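Local coordinates for cyanophage-like gp41-1 intein (Metagenome, PDB 6QAZ), which is a naturally split intein that probably carries out protein splicing, excising itself and joining the flanking polypeptide segments by a peptide bond, at residues K47-I52 with D104-I109; K58-S63 with F119-I124; G79-G84 with L98-L103; F68-G73 with M85-K90. All coordinates share one frame; numbering follows the deposited sequence. Where two conformers were deposited one is given.

Interaction 1: K47-I52 with D104-I109; sequences KKSYKI and DERELI. With FLC (citrate anion), chain B.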
loop_
_atom_site.group_PDB
_atom_site.type_symbol
_atom_site.label_atom_id
_atom_site.label_comp_id
_atom_site.label_asym_id
_atom_site.label_seq_id
_atom_site.Cartn_x
_atom_site.Cartn_y
_atom_site.Cartn_z
ATOM N N LYS A 47 -14.982 1.269 2.741
ATOM C CA LYS A 47 -14.390 2.043 3.839
ATOM C C LYS A 47 -14.153 3.472 3.345
ATOM O O LYS A 47 -13.993 3.725 2.130
ATOM C CB LYS A 47 -13.051 1.449 4.315
ATOM C CG LYS A 47 -13.016 -0.026 4.669
ATOM C CD LYS A 47 -11.630 -0.503 5.123
ATOM C CE LYS A 47 -11.656 -1.759 5.961
ATOM N NZ LYS A 47 -11.157 -2.924 5.217
ATOM N N LYS A 48 -14.052 4.396 4.283
ATOM C CA LYS A 48 -13.538 5.722 3.945
ATOM C C LYS A 48 -12.124 5.604 3.414
ATOM O O LYS A 48 -11.301 4.868 3.971
ATOM C CB LYS A 48 -13.596 6.652 5.158
ATOM C CG LYS A 48 -13.207 8.117 4.914
ATOM C CD LYS A 48 -13.996 8.814 3.804
ATOM C CE LYS A 48 -15.465 8.944 4.128
ATOM N NZ LYS A 48 -15.692 9.703 5.380
ATOM N N SER A 49 -11.828 6.351 2.366
ATOM C CA SER A 49 -10.521 6.307 1.703
ATOM C C SER A 49 -9.819 7.644 1.828
ATOM O O SER A 49 -10.456 8.678 2.016
ATOM C CB SER A 49 -10.671 5.875 0.280
ATOM O OG SER A 49 -11.336 6.817 -0.534
ATOM N N TYR A 50 -8.507 7.581 1.685
ATOM C CA TYR A 50 -7.579 8.698 1.828
ATOM C C TYR A 50 -6.537 8.581 0.738
ATOM O O TYR A 50 -6.074 7.492 0.423
ATOM C CB TYR A 50 -6.837 8.644 3.166
ATOM C CG TYR A 50 -7.742 8.745 4.347
ATOM C CD1 TYR A 50 -8.463 7.646 4.786
ATOM C CD2 TYR A 50 -7.900 9.936 5.034
ATOM C CE1 TYR A 50 -9.353 7.712 5.827
ATOM C CE2 TYR A 50 -8.761 10.011 6.129
ATOM C CZ TYR A 50 -9.519 8.906 6.487
ATOM O OH TYR A 50 -10.401 8.927 7.539
ATOM N N LYS A 51 -6.141 9.717 0.182
ATOM C CA LYS A 51 -5.062 9.768 -0.807
ATOM C C LYS A 51 -3.812 10.343 -0.163
ATOM O O LYS A 51 -3.854 11.479 0.352
ATOM C CB LYS A 51 -5.457 10.609 -2.023
ATOM C CG LYS A 51 -4.411 10.618 -3.121
ATOM C CD LYS A 51 -4.858 11.343 -4.347
ATOM C CE LYS A 51 -5.306 12.750 -4.085
ATOM N NZ LYS A 51 -5.446 13.505 -5.353
ATOM N N ILE A 52 -2.723 9.628 -0.269
ATOM C CA ILE A 52 -1.396 10.105 0.134
ATOM C C ILE A 52 -0.633 10.473 -1.118
ATOM O O ILE A 52 -0.528 9.644 -2.028
ATOM C CB ILE A 52 -0.667 9.005 0.928
ATOM C CG1 ILE A 52 -1.463 8.596 2.152
ATOM C CG2 ILE A 52 0.734 9.457 1.265
ATOM C CD1 ILE A 52 -0.912 7.408 2.877
ATOM N N ASP A 104 -13.660 9.692 -0.337
ATOM C CA ASP A 104 -15.027 9.187 -0.190
ATOM C C ASP A 104 -15.003 7.750 0.330
ATOM O O ASP A 104 -13.951 7.109 0.406
ATOM C CB ASP A 104 -15.726 9.291 -1.547
ATOM C CG ASP A 104 -14.944 8.742 -2.736
ATOM O OD1 ASP A 104 -13.874 8.165 -2.566
ATOM O OD2 ASP A 104 -15.451 8.938 -3.868
ATOM N N GLU A 105 -16.162 7.230 0.654
ATOM C CA GLU A 105 -16.315 5.795 0.905
ATOM C C GLU A 105 -16.244 5.074 -0.423
ATOM O O GLU A 105 -16.933 5.471 -1.370
ATOM C CB GLU A 105 -17.653 5.552 1.572
ATOM C CG GLU A 105 -17.657 6.018 3.001
ATOM C CD GLU A 105 -18.168 4.971 3.964
ATOM O OE1 GLU A 105 -17.572 3.858 3.996
ATOM O OE2 GLU A 105 -19.161 5.253 4.660
ATOM N N ARG A 106 -15.476 4.001 -0.483
ATOM C CA ARG A 106 -15.398 3.214 -1.720
ATOM C C ARG A 106 -14.979 1.788 -1.374
ATOM O O ARG A 106 -14.508 1.503 -0.266
ATOM C CB ARG A 106 -14.411 3.871 -2.660
ATOM C CG ARG A 106 -12.990 3.837 -2.156
ATOM C CD ARG A 106 -11.981 4.372 -3.158
ATOM N NE ARG A 106 -12.189 5.769 -3.425
ATOM C CZ ARG A 106 -11.566 6.453 -4.367
ATOM N NH1 ARG A 106 -10.671 5.879 -5.152
ATOM N NH2 ARG A 106 -11.772 7.753 -4.469
ATOM N N GLU A 107 -15.149 0.911 -2.351
ATOM C CA GLU A 107 -14.668 -0.469 -2.214
ATOM C C GLU A 107 -13.138 -0.466 -2.217
ATOM O O GLU A 107 -12.504 0.245 -3.007
ATOM C CB GLU A 107 -15.176 -1.308 -3.377
ATOM C CG GLU A 107 -16.676 -1.457 -3.437
ATOM C CD GLU A 107 -17.320 -2.207 -2.292
ATOM O OE1 GLU A 107 -16.656 -3.043 -1.670
ATOM O OE2 GLU A 107 -18.546 -2.055 -2.121
ATOM N N LEU A 108 -12.576 -1.257 -1.335
ATOM C CA LEU A 108 -11.128 -1.397 -1.185
ATOM C C LEU A 108 -10.788 -2.865 -1.030
ATOM O O LEU A 108 -11.630 -3.685 -0.597
ATOM C CB LEU A 108 -10.660 -0.609 0.036
ATOM C CG LEU A 108 -10.934 0.899 0.080
ATOM C CD1 LEU A 108 -10.497 1.418 1.427
ATOM C CD2 LEU A 108 -10.230 1.649 -1.004
ATOM N N ILE A 109 -9.538 -3.201 -1.299
ATOM C CA ILE A 109 -9.250 -4.599 -1.024
ATOM C C ILE A 109 -7.940 -4.761 -0.290
ATOM O O ILE A 109 -7.094 -3.891 -0.115
ATOM C CB ILE A 109 -9.262 -5.296 -2.363
ATOM C CG1 ILE A 109 -9.264 -6.816 -2.259
ATOM C CG2 ILE A 109 -8.080 -4.772 -3.147
ATOM C CD1 ILE A 109 -10.296 -7.399 -1.346
HETATM C CAC FLC B . -12.970 10.200 -5.858
HETATM C CA FLC B . -12.209 10.478 -7.144
HETATM C CB FLC B . -10.692 10.504 -6.974
HETATM C CBC FLC B . -10.066 10.521 -8.390
HETATM C CG FLC B . -10.261 11.773 -6.230
HETATM C CGC FLC B . -8.770 11.943 -6.078
HETATM O OA1 FLC B . -13.895 9.404 -5.931
HETATM O OA2 FLC B . -12.599 10.748 -4.780
HETATM O OB1 FLC B . -9.600 9.435 -8.824
HETATM O OB2 FLC B . -10.083 11.621 -9.007
HETATM O OG1 FLC B . -8.071 10.907 -6.188
HETATM O OG2 FLC B . -8.345 13.057 -5.756
HETATM O OHB FLC B . -10.284 9.349 -6.254
#
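Lys-47 and Lys-48 lie against Arg-106 and Glu-105 as neighbouring antiparallel strands of the curved, all-beta HINT fold expected of an intein. The two short segments are strongly twisted, with their directions 104° apart.

Backbone bonds set the register. Lys-47 N donates to Arg-106 O at 3.1 Å, and Arg-106 N donates back to Lys-47 O at 3.0 Å. The next pair, Lys-48 and Glu-105, is non-hydrogen-bonded, and its CA atoms come within 4.1 Å.

Ser-49 adds a side-chain bond to its backbone bond. Its OG stands between its own N and carbonyl carbon (chi1 68°) and donates to Asp-104 O at 2.8 Å, in the carbonyl plane. Ser-49 N donates to the same oxygen from above that plane. Asp-104 O is thus gripped twice by one residue.

Charged groups lie on both faces of the pair. On one face the Lys-48 side chain crosses Glu-105 at about a right angle, but its NZ pairs with Glu-102. On the other, Arg-106 turns to Asp-104 of its own strand, and NE and NH2 bind OD1 side-on in the guanidinium plane. NH1 has a second salt bridge, to Asp-6.

Apolar contact is slight: Leu-108 CD1 meets Lys-47 CB at 3.9 Å.

A citrate, probably from the crystallisation liquor, accepts from Lys-51 NZ at OG2. Arg-106 NH2 donates to its hydroxyl OHB at 2.8 Å, nearly straight at 171°.

Interaction 2: K58-S63 with F119-I124; sequences KEIICS and FYANDI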
loop_
_atom_site.group_PDB
_atom_site.type_symbol
_atom_site.label_atom_id
_atom_site.label_comp_id
_atom_site.label_asym_id
_atom_site.label_seq_id
_atom_site.Cartn_x
_atom_site.Cartn_y
_atom_site.Cartn_z
ATOM N N LYS A 58 4.108 10.522 -6.595
ATOM C CA LYS A 58 3.474 9.211 -6.435
ATOM C C LYS A 58 2.304 9.325 -5.462
ATOM O O LYS A 58 2.374 10.035 -4.458
ATOM C CB LYS A 58 4.479 8.174 -5.962
ATOM C CG LYS A 58 5.590 7.881 -6.934
ATOM C CD LYS A 58 6.506 6.831 -6.414
ATOM C CE LYS A 58 7.646 6.420 -7.314
ATOM N NZ LYS A 58 8.507 7.538 -7.693
ATOM N N GLU A 59 1.249 8.577 -5.751
ATOM C CA GLU A 59 0.020 8.589 -4.945
ATOM C C GLU A 59 -0.408 7.187 -4.610
ATOM O O GLU A 59 -0.193 6.245 -5.413
ATOM C CB GLU A 59 -1.146 9.227 -5.735
ATOM C CG GLU A 59 -1.077 10.666 -6.028
ATOM C CD GLU A 59 -2.182 11.077 -7.026
ATOM O OE1 GLU A 59 -3.240 10.356 -7.162
ATOM O OE2 GLU A 59 -2.041 12.128 -7.556
ATOM N N ILE A 60 -1.101 7.047 -3.509
ATOM C CA ILE A 60 -1.762 5.792 -3.141
ATOM C C ILE A 60 -3.032 6.139 -2.396
ATOM O O ILE A 60 -3.049 7.118 -1.629
ATOM C CB ILE A 60 -0.819 4.862 -2.366
ATOM C CG1 ILE A 60 -1.418 3.538 -2.102
ATOM C CG2 ILE A 60 -0.386 5.499 -1.078
ATOM C CD1 ILE A 60 -0.367 2.481 -1.674
ATOM N N ILE A 61 -4.051 5.342 -2.577
ATOM C CA ILE A 61 -5.354 5.514 -1.894
ATOM C C ILE A 61 -5.563 4.306 -0.999
ATOM O O ILE A 61 -5.518 3.158 -1.450
ATOM C CB ILE A 61 -6.477 5.728 -2.913
ATOM C CG1 ILE A 61 -6.311 7.092 -3.593
ATOM C CG2 ILE A 61 -7.843 5.635 -2.233
ATOM C CD1 ILE A 61 -7.272 7.308 -4.726
ATOM N N CYS A 62 -5.869 4.590 0.261
ATOM C CA CYS A 62 -5.971 3.526 1.265
ATOM C C CYS A 62 -6.959 3.922 2.348
ATOM O O CYS A 62 -7.414 5.064 2.433
ATOM C CB CYS A 62 -4.603 3.229 1.873
ATOM S SG CYS A 62 -3.886 4.619 2.790
ATOM N N SER A 63 -7.245 2.982 3.230
ATOM C CA SER A 63 -8.085 3.245 4.403
ATOM C C SER A 63 -7.257 3.801 5.547
ATOM O O SER A 63 -6.013 3.805 5.530
ATOM C CB SER A 63 -8.818 2.007 4.817
ATOM O OG SER A 63 -7.911 1.033 5.288
ATOM N N PHE A 119 4.981 -4.845 0.196
ATOM C CA PHE A 119 5.047 -4.859 -1.261
ATOM C C PHE A 119 5.018 -3.422 -1.754
ATOM O O PHE A 119 4.480 -2.523 -1.089
ATOM C CB PHE A 119 3.937 -5.698 -1.913
ATOM C CG PHE A 119 2.516 -5.362 -1.537
ATOM C CD1 PHE A 119 1.792 -4.391 -2.187
ATOM C CD2 PHE A 119 1.897 -6.066 -0.553
ATOM C CE1 PHE A 119 0.482 -4.128 -1.850
ATOM C CE2 PHE A 119 0.575 -5.828 -0.248
ATOM C CZ PHE A 119 -0.124 -4.819 -0.863
ATOM N N TYR A 120 5.562 -3.202 -2.941
ATOM C CA TYR A 120 5.437 -1.899 -3.590
ATOM C C TYR A 120 4.056 -1.768 -4.232
ATOM O O TYR A 120 3.588 -2.640 -4.968
ATOM C CB TYR A 120 6.522 -1.741 -4.662
ATOM C CG TYR A 120 7.910 -1.507 -4.083
ATOM C CD1 TYR A 120 8.215 -0.326 -3.437
ATOM C CD2 TYR A 120 8.921 -2.457 -4.151
ATOM C CE1 TYR A 120 9.456 -0.062 -2.892
ATOM C CE2 TYR A 120 10.192 -2.198 -3.610
ATOM C CZ TYR A 120 10.445 -0.996 -2.978
ATOM O OH TYR A 120 11.675 -0.667 -2.431
ATOM N N ALA A 121 3.419 -0.649 -3.968
ATOM C CA ALA A 121 2.058 -0.330 -4.425
ATOM C C ALA A 121 2.150 1.039 -5.074
ATOM O O ALA A 121 2.498 2.013 -4.388
ATOM C CB ALA A 121 1.114 -0.360 -3.251
ATOM N N ASN A 122 1.936 1.117 -6.372
ATOM C CA ASN A 122 2.234 2.378 -7.116
ATOM C C ASN A 122 3.665 2.844 -6.821
ATOM O O ASN A 122 3.928 4.051 -6.736
ATOM C CB ASN A 122 1.227 3.458 -6.817
ATOM C CG ASN A 122 -0.184 3.066 -7.142
ATOM O OD1 ASN A 122 -0.445 2.179 -7.953
ATOM N ND2 ASN A 122 -1.114 3.736 -6.540
ATOM N N ASP A 123 4.588 1.905 -6.663
ATOM C CA ASP A 123 6.018 2.194 -6.433
ATOM C C ASP A 123 6.287 2.780 -5.044
ATOM O O ASP A 123 7.400 3.231 -4.797
ATOM C CB ASP A 123 6.639 3.043 -7.522
ATOM C CG ASP A 123 6.675 2.389 -8.861
ATOM O OD1 ASP A 123 6.943 1.198 -8.902
ATOM O OD2 ASP A 123 6.507 3.094 -9.877
ATOM N N ILE A 124 5.315 2.705 -4.135
ATOM C CA ILE A 124 5.463 3.115 -2.731
ATOM C C ILE A 124 5.500 1.842 -1.895
ATOM O O ILE A 124 4.633 0.997 -2.020
ATOM C CB ILE A 124 4.297 4.014 -2.292
ATOM C CG1 ILE A 124 4.209 5.266 -3.168
ATOM C CG2 ILE A 124 4.423 4.356 -0.821
ATOM C CD1 ILE A 124 2.998 6.121 -2.910
HETATM O O HOH W 1 -3.901 3.587 -4.875
#
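Ile-60 projects from strand 59-63 onto Ala-121 and Ile-124. Its CG1 is anti to the backbone N (chi1 -174°). Its two branches meet different partners. CD1 touches Ala-121 CB at 3.6 Å, while CG2 touches Ile-124 CD1 at 3.9 Å. All three residues are buried.

Ile-124 also serves the start of the first segment. Its CG1 packs against Lys-58 CB at 4.0 Å. Its CD1 lies near Lys-58 CB, the carbonyl carbon of Glu-59 and Ile-60 CG2.

Lys-58 uses its aliphatic chain rather than its charge. The chain is extended as far as CE. CD passes Asn-122 O at 3.8 Å, and CE rests on Asp-123 CB at 3.5 Å. The ammonium turns off at chi4 (57°) and forms its salt bridge with Asp-56.

One direct polar bond joins the segments. Asn-122 ND2 donates to Glu-59 O at 2.9 Å, with an angle of 153° at the hydrogen. Asn-122 OD1 accepts from Gln-10 N, so both ends of the amide are held. A water accepts from Ile-61 N and, weakly, from Asn-122 ND2.

Residues Ala-121 to Ile-124 form a type I' turn, closed by backbone bonds in both directions between these two residues. This is the tight turn of a two-residue beta hairpin. The hairpin joins strands 118-121 and 124-127, just ahead of the C-terminal Asn-128, consistent with the C-terminal end of an intein HINT fold.

Interaction 3: G79-G84 with L98-L103; sequences GGLKEG and LKIEEL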
loop_
_atom_site.group_PDB
_atom_site.type_symbol
_atom_site.label_atom_id
_atom_site.label_comp_id
_atom_site.label_asym_id
_atom_site.label_seq_id
_atom_site.Cartn_x
_atom_site.Cartn_y
_atom_site.Cartn_z
ATOM N N GLY A 79 -3.093 6.377 13.233
ATOM C CA GLY A 79 -1.987 6.452 14.204
ATOM C C GLY A 79 -1.051 7.611 13.998
ATOM O O GLY A 79 -0.032 7.660 14.689
ATOM N N GLY A 80 -1.401 8.564 13.148
ATOM C CA GLY A 80 -0.637 9.815 13.049
ATOM C C GLY A 80 0.231 9.954 11.827
ATOM O O GLY A 80 0.967 10.941 11.720
ATOM N N LEU A 81 0.177 9.026 10.861
ATOM C CA LEU A 81 0.934 9.247 9.611
ATOM C C LEU A 81 0.442 10.552 8.991
ATOM O O LEU A 81 -0.761 10.734 8.839
ATOM C CB LEU A 81 0.690 8.085 8.664
ATOM C CG LEU A 81 1.491 8.125 7.371
ATOM C CD1 LEU A 81 2.984 7.996 7.646
ATOM C CD2 LEU A 81 1.057 7.000 6.475
ATOM N N LYS A 82 1.346 11.462 8.664
ATOM C CA LYS A 82 0.934 12.810 8.225
ATOM C C LYS A 82 1.985 13.416 7.311
ATOM O O LYS A 82 3.134 12.970 7.181
ATOM C CB LYS A 82 0.730 13.701 9.430
ATOM C CG LYS A 82 1.976 13.881 10.219
ATOM C CD LYS A 82 1.797 14.842 11.391
ATOM C CE LYS A 82 0.777 14.433 12.446
ATOM N NZ LYS A 82 1.183 13.228 13.230
ATOM N N GLU A 83 1.530 14.490 6.714
ATOM C CA GLU A 83 2.386 15.310 5.856
ATOM C C GLU A 83 3.683 15.646 6.599
ATOM O O GLU A 83 3.673 15.966 7.806
ATOM C CB GLU A 83 1.618 16.553 5.416
ATOM C CG GLU A 83 0.339 16.216 4.660
ATOM C CD GLU A 83 -0.803 17.224 4.744
ATOM O OE1 GLU A 83 -0.532 18.449 4.963
ATOM O OE2 GLU A 83 -1.987 16.736 4.681
ATOM N N GLY A 84 4.777 15.590 5.861
ATOM C CA GLY A 84 6.107 15.892 6.365
ATOM C C GLY A 84 6.866 14.688 6.832
ATOM O O GLY A 84 8.085 14.789 7.027
ATOM N N LEU A 98 3.580 14.938 0.922
ATOM C CA LEU A 98 3.133 16.330 0.731
ATOM C C LEU A 98 1.718 16.536 1.264
ATOM O O LEU A 98 1.444 17.634 1.789
ATOM C CB LEU A 98 3.138 16.700 -0.733
ATOM C CG LEU A 98 4.473 16.855 -1.414
ATOM C CD1 LEU A 98 4.244 17.408 -2.804
ATOM C CD2 LEU A 98 5.438 17.733 -0.665
ATOM N N LYS A 99 0.832 15.567 1.057
ATOM C CA LYS A 99 -0.593 15.732 1.340
ATOM C C LYS A 99 -1.153 14.407 1.756
ATOM O O LYS A 99 -0.823 13.403 1.136
ATOM C CB LYS A 99 -1.401 16.211 0.114
ATOM C CG LYS A 99 -0.953 17.455 -0.578
ATOM C CD LYS A 99 -1.734 17.647 -1.827
ATOM C CE LYS A 99 -0.939 18.470 -2.825
ATOM N NZ LYS A 99 -1.745 19.000 -3.937
ATOM N N ILE A 100 -2.097 14.454 2.667
ATOM C CA ILE A 100 -3.034 13.344 2.901
ATOM C C ILE A 100 -4.431 13.944 2.811
ATOM O O ILE A 100 -4.734 14.924 3.519
ATOM C CB ILE A 100 -2.786 12.654 4.232
ATOM C CG1 ILE A 100 -1.334 12.167 4.311
ATOM C CG2 ILE A 100 -3.788 11.515 4.385
ATOM C CD1 ILE A 100 -0.999 11.301 5.468
ATOM N N GLU A 101 -5.213 13.457 1.872
ATOM C CA GLU A 101 -6.534 14.033 1.498
ATOM C C GLU A 101 -7.602 12.970 1.771
ATOM O O GLU A 101 -7.579 11.943 1.099
ATOM C CB GLU A 101 -6.555 14.497 0.021
ATOM C CG GLU A 101 -7.881 15.172 -0.399
ATOM C CD GLU A 101 -8.007 15.657 -1.841
ATOM O OE1 GLU A 101 -7.113 16.445 -2.297
ATOM O OE2 GLU A 101 -9.022 15.289 -2.523
ATOM N N GLU A 102 -8.554 13.222 2.667
ATOM C CA GLU A 102 -9.699 12.319 2.826
ATOM C C GLU A 102 -10.539 12.413 1.560
ATOM O O GLU A 102 -10.846 13.541 1.097
ATOM C CB GLU A 102 -10.476 12.656 4.080
ATOM C CG GLU A 102 -11.561 11.642 4.352
ATOM C CD GLU A 102 -12.310 11.848 5.649
ATOM O OE1 GLU A 102 -11.853 12.641 6.488
ATOM O OE2 GLU A 102 -13.354 11.208 5.806
ATOM N N LEU A 103 -10.935 11.267 1.060
ATOM C CA LEU A 103 -11.779 11.174 -0.132
ATOM C C LEU A 103 -13.144 10.673 0.338
ATOM O O LEU A 103 -13.716 11.257 1.261
ATOM C CB LEU A 103 -11.096 10.292 -1.190
ATOM C CG LEU A 103 -9.720 10.746 -1.649
ATOM C CD1 LEU A 103 -9.217 9.772 -2.694
ATOM C CD2 LEU A 103 -9.734 12.154 -2.237
#
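Ile-100 reaches from its strand into the loop around Leu-81 and Lys-82, and this is the tight part of the contact. Its CG1 lies anti to the carbonyl carbon (chi1 -56°). CD1 beyond it ends 3.4 Å from Leu-81 O and 3.7 Å from Lys-82 CA. The methyl therefore meets loop backbone more closely than side chain: Leu-81 CG is 4.5 Å from it.

Glu-83 makes the second close point. Its chain is extended beyond CG and lies against the strand backbone. CG sits 3.4 Å from Leu-98 O and 3.5 Å from Lys-99 CA. Its carboxylate then accepts from the strand: Ile-100 N donates to Glu-83 OE2 at 3.0 Å, with an angle of 165°. The donor comes from the anti side of that oxygen, 31° out of the carboxylate plane. Glu-83 has two conformers, and the bond is described for one.

The other side is looser and exposed to solvent. Lys-82 starts away from the strand at CB, and NZ folds back to Gly-80 O in the conformer described. Leu-98 and Lys-99 likewise start away from the loop at CB.

Leu-98 and Lys-99 both face Thr-53, a classic beta bulge in the pairing with strand 45-54. Gly-84 is tied by backbone bonding to Ile-97. On its inner side the loop sends Leu-81 onto Ile-52 of strand 45-54 and onto Phe-68 and Thr-70 of strand 68-70.

Interaction 4: F68-G73 with M85-K90; sequences FPTQTG and MCLYVK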
loop_
_atom_site.group_PDB
_atom_site.type_symbol
_atom_site.label_atom_id
_atom_site.label_comp_id
_atom_site.label_asym_id
_atom_site.label_seq_id
_atom_site.Cartn_x
_atom_site.Cartn_y
_atom_site.Cartn_z
ATOM N N PHE A 68 1.984 1.603 6.612
ATOM C CA PHE A 68 3.167 1.822 5.775
ATOM C C PHE A 68 4.422 1.796 6.630
ATOM O O PHE A 68 4.450 2.386 7.715
ATOM C CB PHE A 68 3.158 3.207 5.119
ATOM C CG PHE A 68 2.041 3.401 4.146
ATOM C CD1 PHE A 68 0.758 3.741 4.582
ATOM C CD2 PHE A 68 2.252 3.233 2.781
ATOM C CE1 PHE A 68 -0.282 3.871 3.689
ATOM C CE2 PHE A 68 1.220 3.412 1.892
ATOM C CZ PHE A 68 -0.046 3.721 2.349
ATOM N N PRO A 69 5.511 1.231 6.123
ATOM C CA PRO A 69 6.791 1.336 6.808
ATOM C C PRO A 69 7.277 2.772 6.743
ATOM O O PRO A 69 7.180 3.444 5.722
ATOM C CB PRO A 69 7.711 0.379 6.064
ATOM C CG PRO A 69 7.073 0.139 4.759
ATOM C CD PRO A 69 5.598 0.393 4.928
ATOM N N THR A 70 7.854 3.228 7.845
ATOM C CA THR A 70 8.466 4.557 7.959
ATOM C C THR A 70 9.770 4.379 8.728
ATOM O O THR A 70 10.042 3.326 9.301
ATOM C CB THR A 70 7.555 5.560 8.674
ATOM O OG1 THR A 70 7.640 5.394 10.100
ATOM C CG2 THR A 70 6.127 5.537 8.196
ATOM N N GLN A 71 10.523 5.462 8.838
ATOM C CA GLN A 71 11.748 5.423 9.643
ATOM C C GLN A 71 11.479 5.155 11.122
ATOM O O GLN A 71 12.431 4.740 11.824
ATOM C CB GLN A 71 12.498 6.751 9.510
ATOM C CG GLN A 71 13.140 6.922 8.127
ATOM C CD GLN A 71 13.584 8.348 7.894
ATOM O OE1 GLN A 71 12.761 9.234 7.751
ATOM N NE2 GLN A 71 14.883 8.554 7.927
ATOM N N THR A 72 10.277 5.369 11.608
ATOM C CA THR A 72 9.969 5.076 13.019
ATOM C C THR A 72 9.230 3.762 13.201
ATOM O O THR A 72 8.952 3.407 14.356
ATOM C CB THR A 72 9.173 6.229 13.617
ATOM O OG1 THR A 72 7.918 6.347 12.955
ATOM C CG2 THR A 72 9.921 7.542 13.548
ATOM N N GLY A 73 9.005 3.005 12.153
ATOM C CA GLY A 73 8.199 1.789 12.214
ATOM C C GLY A 73 6.932 1.922 11.389
ATOM O O GLY A 73 6.688 2.918 10.714
ATOM N N MET A 85 6.169 13.573 7.070
ATOM C CA MET A 85 6.842 12.280 7.290
ATOM C C MET A 85 7.235 11.715 5.947
ATOM O O MET A 85 6.777 12.209 4.928
ATOM C CB MET A 85 5.913 11.329 8.040
ATOM C CG MET A 85 5.635 11.814 9.447
ATOM S SD MET A 85 4.540 10.660 10.270
ATOM C CE MET A 85 4.427 11.404 11.886
ATOM N N CYS A 86 8.135 10.743 5.932
ATOM C CA CYS A 86 8.614 10.145 4.694
ATOM C C CYS A 86 8.194 8.682 4.585
ATOM O O CYS A 86 8.217 7.930 5.557
ATOM C CB CYS A 86 10.121 10.174 4.620
ATOM S SG CYS A 86 10.771 11.867 4.514
ATOM N N LEU A 87 7.846 8.305 3.359
ATOM C CA LEU A 87 7.655 6.912 2.967
ATOM C C LEU A 87 8.831 6.472 2.108
ATOM O O LEU A 87 9.589 7.283 1.622
ATOM C CB LEU A 87 6.327 6.712 2.239
ATOM C CG LEU A 87 5.078 7.106 3.013
ATOM C CD1 LEU A 87 3.825 6.723 2.252
ATOM C CD2 LEU A 87 5.057 6.491 4.407
ATOM N N TYR A 88 8.939 5.171 1.893
ATOM C CA TYR A 88 9.947 4.612 0.990
ATOM C C TYR A 88 9.328 4.384 -0.369
ATOM O O TYR A 88 8.222 3.837 -0.469
ATOM C CB TYR A 88 10.473 3.290 1.542
ATOM C CG TYR A 88 11.189 3.404 2.864
ATOM C CD1 TYR A 88 12.525 3.744 2.925
ATOM C CD2 TYR A 88 10.523 3.193 4.058
ATOM C CE1 TYR A 88 13.178 3.843 4.148
ATOM C CE2 TYR A 88 11.152 3.294 5.284
ATOM C CZ TYR A 88 12.490 3.618 5.334
ATOM O OH TYR A 88 13.087 3.774 6.561
ATOM N N VAL A 89 10.066 4.736 -1.413
ATOM C CA VAL A 89 9.653 4.457 -2.796
ATOM C C VAL A 89 10.659 3.509 -3.399
ATOM O O VAL A 89 11.747 3.303 -2.888
ATOM C CB VAL A 89 9.491 5.730 -3.637
ATOM C CG1 VAL A 89 8.466 6.635 -3.008
ATOM C CG2 VAL A 89 10.798 6.430 -3.925
ATOM N N LYS A 90 10.314 2.926 -4.517
ATOM C CA LYS A 90 11.221 1.929 -5.100
ATOM C C LYS A 90 12.509 2.648 -5.459
ATOM O O LYS A 90 12.469 3.696 -6.059
ATOM C CB LYS A 90 10.568 1.177 -6.248
ATOM C CG LYS A 90 11.318 -0.053 -6.722
ATOM C CD LYS A 90 10.556 -0.842 -7.793
ATOM C CE LYS A 90 11.458 -1.778 -8.563
ATOM N NZ LYS A 90 10.786 -2.279 -9.782
HETATM O O HOH W 2 7.000 3.381 2.965
HETATM O O HOH W 3 10.078 7.937 7.569
HETATM O O HOH W 4 10.408 11.441 8.153
#
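Cys-86 faces Gln-71 largely through water. One water donates to Cys-86 O at 2.7 Å and to Gln-71 OE1, and accepts from Gln-71 N at 2.8 Å. It ties both the backbone and the side chain of Gln-71 to the strand. A second water links Gln-71 OE1 with Cys-86 N, weakly on the cysteine side.

Leu-87 carries the apolar part. Its CG is anti to the carbonyl carbon (chi1 -59°), and the two methyls beyond it part. CD2 meets Phe-68 CB at 3.9 Å and Thr-70 CG2 at 4.1 Å. CD1 approaches the Phe-68 ring at CD2. The Phe-68 ring also makes an edge-to-face contact with His-66.

Tyr-88 buries more area than any other residue here. Pro-69 O lies at the edge of its ring, 3.7 Å from CD2. Its OH is 3.5 Å from Gln-71 CG. The Gln-71 side chain crosses it at about a right angle, with amide and ring planes 78° apart. A third water bridges the backbones, accepting from Tyr-88 N and donating to Pro-69 O at 2.8 Å.

The opposing segment bends sharply past these residues. Thr-70 OG1 accepts from Thr-72 N, an ST turn. Gly-73 N donates to Thr-70 O, closing a type I beta turn. Thr-70 OG1 also donates to Gly-73 O. The turn ends the small, weakly bonded hairpin of strands 68-70 and 73-75, laid across strand 86-89 in the HINT fold.

All four contacts belong to one curved beta fold. Interactions 1 and 3 share strand 93-113. Interaction 1 is twisted antiparallel pairing, partly buried, with charged side chains on both faces. Interaction 3 is a surface contact where a loop uses one methyl and one carboxylate. The centre of interaction 2 is nearest the chain centre, about 4 Å from it. Interactions 2 and 4 are partly buried, with aliphatic packing. Interaction 2 adds an amide bond and one weakly held water, interaction 4 water bridges. Tyr-50 N to Cys-62 O joins interactions 1 and 2. Interaction 4 meets interaction 2 at Lys-90 N and Asp-123 O. Leu-81 of interaction 3 packs on Phe-68 and Leu-87 of interaction 4, as does Ile-52.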